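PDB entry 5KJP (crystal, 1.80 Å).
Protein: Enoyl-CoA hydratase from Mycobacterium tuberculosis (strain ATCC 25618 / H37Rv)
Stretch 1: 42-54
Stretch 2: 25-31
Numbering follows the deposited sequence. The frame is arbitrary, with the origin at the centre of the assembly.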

# COMPACT_ATOMS: atom_id res chain seq x y z
N ALA A 42 3.71 -11.27 33.00
CA ALA A 42 3.33 -12.67 32.83
C ALA A 42 2.83 -12.96 31.41
O ALA A 42 3.23 -13.95 30.79
CB ALA A 42 2.27 -13.06 33.85
N VAL A 43 1.97 -12.08 30.90
CA VAL A 43 1.44 -12.27 29.55
C VAL A 43 2.53 -12.08 28.51
O VAL A 43 2.61 -12.83 27.54
CB VAL A 43 0.28 -11.30 29.25
CG1 VAL A 43 -0.11 -11.37 27.78
CG2 VAL A 43 -0.93 -11.63 30.13
N SER A 44 3.38 -11.07 28.70
CA SER A 44 4.48 -10.82 27.77
C SER A 44 5.38 -12.06 27.66
O SER A 44 5.67 -12.52 26.55
CB SER A 44 5.29 -9.61 28.22
OG SER A 44 6.32 -9.33 27.28
N ARG A 45 5.80 -12.59 28.80
CA ARG A 45 6.62 -13.80 28.83
C ARG A 45 5.88 -15.00 28.24
O ARG A 45 6.47 -15.79 27.50
CB ARG A 45 7.06 -14.13 30.25
CG ARG A 45 7.94 -15.37 30.35
CD ARG A 45 9.25 -15.17 29.58
NE ARG A 45 10.01 -16.41 29.42
CZ ARG A 45 10.81 -16.93 30.34
NH1 ARG A 45 10.98 -16.32 31.50
NH2 ARG A 45 11.46 -18.07 30.10
N GLY A 46 4.60 -15.13 28.58
CA GLY A 46 3.79 -16.23 28.10
C GLY A 46 3.67 -16.24 26.59
O GLY A 46 3.75 -17.29 25.95
N LEU A 47 3.48 -15.06 26.01
CA LEU A 47 3.41 -14.91 24.56
C LEU A 47 4.74 -15.28 23.90
O LEU A 47 4.75 -15.96 22.88
CB LEU A 47 3.02 -13.48 24.18
CG LEU A 47 1.58 -13.09 24.52
CD1 LEU A 47 1.30 -11.62 24.24
CD2 LEU A 47 0.61 -13.98 23.75
N ALA A 48 5.84 -14.83 24.49
CA ALA A 48 7.16 -15.12 23.95
C ALA A 48 7.44 -16.62 23.98
O ALA A 48 7.95 -17.18 23.00
CB ALA A 48 8.23 -14.36 24.73
N ASP A 49 7.09 -17.26 25.09
CA ASP A 49 7.26 -18.70 25.23
C ASP A 49 6.45 -19.47 24.18
O ASP A 49 6.92 -20.45 23.62
CB ASP A 49 6.86 -19.16 26.63
CG ASP A 49 7.86 -18.74 27.70
OD1 ASP A 49 9.00 -18.34 27.37
OD2 ASP A 49 7.49 -18.82 28.90
N ALA A 50 5.22 -19.01 23.94
CA ALA A 50 4.34 -19.64 22.96
C ALA A 50 4.92 -19.55 21.54
O ALA A 50 4.87 -20.51 20.77
CB ALA A 50 2.95 -19.02 23.01
N MSE A 51 5.46 -18.39 21.19
CA MSE A 51 6.08 -18.21 19.88
C MSE A 51 7.33 -19.08 19.74
O MSE A 51 7.59 -19.63 18.66
CB MSE A 51 6.41 -16.73 19.63
CG MSE A 51 5.20 -15.80 19.60
SE MSE A 51 3.69 -16.44 18.50
CE MSE A 51 2.30 -15.30 19.27
N ASP A 52 8.09 -19.22 20.83
CA ASP A 52 9.25 -20.12 20.84
C ASP A 52 8.80 -21.55 20.62
O ASP A 52 9.44 -22.32 19.88
CB ASP A 52 10.03 -20.03 22.16
CG ASP A 52 10.73 -18.70 22.35
OD1 ASP A 52 10.84 -17.94 21.36
OD2 ASP A 52 11.17 -18.41 23.48
N GLN A 53 7.69 -21.92 21.25
CA GLN A 53 7.15 -23.26 21.11
C GLN A 53 6.72 -23.53 19.67
O GLN A 53 7.04 -24.57 19.10
CB GLN A 53 5.96 -23.47 22.05
CG GLN A 53 5.35 -24.85 21.97
CD GLN A 53 4.16 -25.01 22.91
OE1 GLN A 53 3.90 -24.15 23.74
NE2 GLN A 53 3.44 -26.12 22.77
N LEU A 54 5.98 -22.58 19.11
CA LEU A 54 5.54 -22.65 17.72
C LEU A 54 6.71 -22.91 16.78
O LEU A 54 6.70 -23.87 16.01
CB LEU A 54 4.83 -21.35 17.30
CG LEU A 54 4.59 -21.18 15.80
CD1 LEU A 54 3.57 -22.22 15.28
CD2 LEU A 54 4.14 -19.75 15.48
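Stretch 2 25-31: ILIITIN

Stretch 2 lies along the helix of stretch 1 as an extended strand running in the opposite sense. Residues 25-30 have phi between -121° and -68° and psi between 115° and 129°, values of a beta strand, whereas Asn 31, at -123/60, has left that conformation. The strand axis comes within 9.7 Å of the axis of helix 42-54, and the N-to-C directions make an angle of 177°, so the two elements are almost exactly antiparallel. The register confirms the direction: the CA atoms of Leu 26 and Leu 54 are 6.7 Å apart, those of Ile 28 and Ala 50 7.1 Å, and those of Ile 30 and Val 43 6.9 Å. As the strand advances, its partners move back toward the start of the stretch of helix.

Ile 25 points its CA-to-CB bond away from the helix and makes no contact. Leu 26 points toward it, with chi1 t and chi2 p, and meets the last turn of stretch 1, in a helix that continues further along the chain. Its CD2 lies 3.6 Å from Ala 50 O and 4.3 Å from Leu 54 CB, while its CD1 is 3.7 Å from Gln 53 NE2. The contact with Ala 50 O is packing against a carbonyl already engaged within the helix, since Leu 54 N donates to Ala 50 O at 2.9 Å.

Ile 27 is out of reach, as the alternation of a strand predicts, and Ile 28 again points toward the helix. Its CD1 approaches Ala 50 CB at 3.7 Å and Met 51 CE at 3.8 Å; its CG2 lies 4.0 Å from Leu 47 CD2. Ala 50 points its CA-to-CB bond toward the strand, so its CB meets CD1 of Ile 28 directly. Met 51, present as selenomethionine, starts away from the strand at CA-to-CB, but its end comes nearer, which is how CE reaches the isoleucine.

Thr 29 points away and makes no contact. Ile 30 is directed sideways, yet still packs on the helix: its CG2 is 4.0 Å from Val 43 CG1, and its CG1 is 4.3 Å from Leu 47 CD2. Leu 47 CD2 therefore touches both Ile 28 and Ile 30, two residues apart on the strand. At Asn 31 the contact ends, the end of its side chain leading away.

No hydrogen bond joins the two stretches. The 397 Å² buried between them, both sides summed, comes mainly from apolar packing, with Leu 26, Ile 28 and Ile 30 supplying nearly all of the strand's share.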

# COMPACT_ATOMS: atom_id res chain seq x y z
N ILE A 25 -1.79 -26.97 14.79
CA ILE A 25 -2.13 -25.58 15.11
C ILE A 25 -1.93 -25.30 16.59
O ILE A 25 -2.44 -26.04 17.45
CB ILE A 25 -3.58 -25.25 14.70
CG1 ILE A 25 -3.75 -25.37 13.19
CG2 ILE A 25 -3.96 -23.85 15.16
CD1 ILE A 25 -5.18 -25.60 12.75
N LEU A 26 -1.20 -24.24 16.90
CA LEU A 26 -1.05 -23.84 18.29
C LEU A 26 -2.02 -22.71 18.61
O LEU A 26 -1.91 -21.61 18.06
CB LEU A 26 0.39 -23.40 18.58
CG LEU A 26 0.71 -23.33 20.08
CD1 LEU A 26 0.73 -24.75 20.67
CD2 LEU A 26 2.01 -22.58 20.37
N ILE A 27 -2.97 -22.96 19.51
CA ILE A 27 -3.91 -21.92 19.91
C ILE A 27 -3.46 -21.26 21.22
O ILE A 27 -3.36 -21.92 22.26
CB ILE A 27 -5.33 -22.47 20.07
CG1 ILE A 27 -5.76 -23.19 18.79
CG2 ILE A 27 -6.31 -21.33 20.42
CD1 ILE A 27 -7.12 -23.84 18.90
N ILE A 28 -3.20 -19.97 21.13
CA ILE A 28 -2.66 -19.18 22.24
C ILE A 28 -3.72 -18.21 22.72
O ILE A 28 -4.20 -17.37 21.95
CB ILE A 28 -1.40 -18.39 21.81
CG1 ILE A 28 -0.40 -19.32 21.10
CG2 ILE A 28 -0.76 -17.69 23.02
CD1 ILE A 28 0.60 -18.58 20.22
N THR A 29 -4.08 -18.31 24.00
CA THR A 29 -5.16 -17.49 24.54
C THR A 29 -4.68 -16.64 25.71
O THR A 29 -4.26 -17.17 26.74
CB THR A 29 -6.33 -18.37 25.00
OG1 THR A 29 -6.79 -19.16 23.90
CG2 THR A 29 -7.48 -17.51 25.52
N ILE A 30 -4.74 -15.32 25.55
CA ILE A 30 -4.47 -14.45 26.68
C ILE A 30 -5.60 -14.62 27.68
O ILE A 30 -6.79 -14.54 27.32
CB ILE A 30 -4.32 -12.97 26.27
CG1 ILE A 30 -3.23 -12.82 25.20
CG2 ILE A 30 -4.00 -12.12 27.49
CD1 ILE A 30 -3.23 -11.45 24.50
N ASN A 31 -5.24 -14.87 28.93
CA ASN A 31 -6.19 -15.30 29.94
C ASN A 31 -6.18 -14.37 31.15
O ASN A 31 -5.87 -14.77 32.27
CB ASN A 31 -5.87 -16.75 30.37
CG ASN A 31 -6.92 -17.33 31.31
OD1 ASN A 31 -8.10 -17.02 31.21
ND2 ASN A 31 -6.48 -18.19 32.22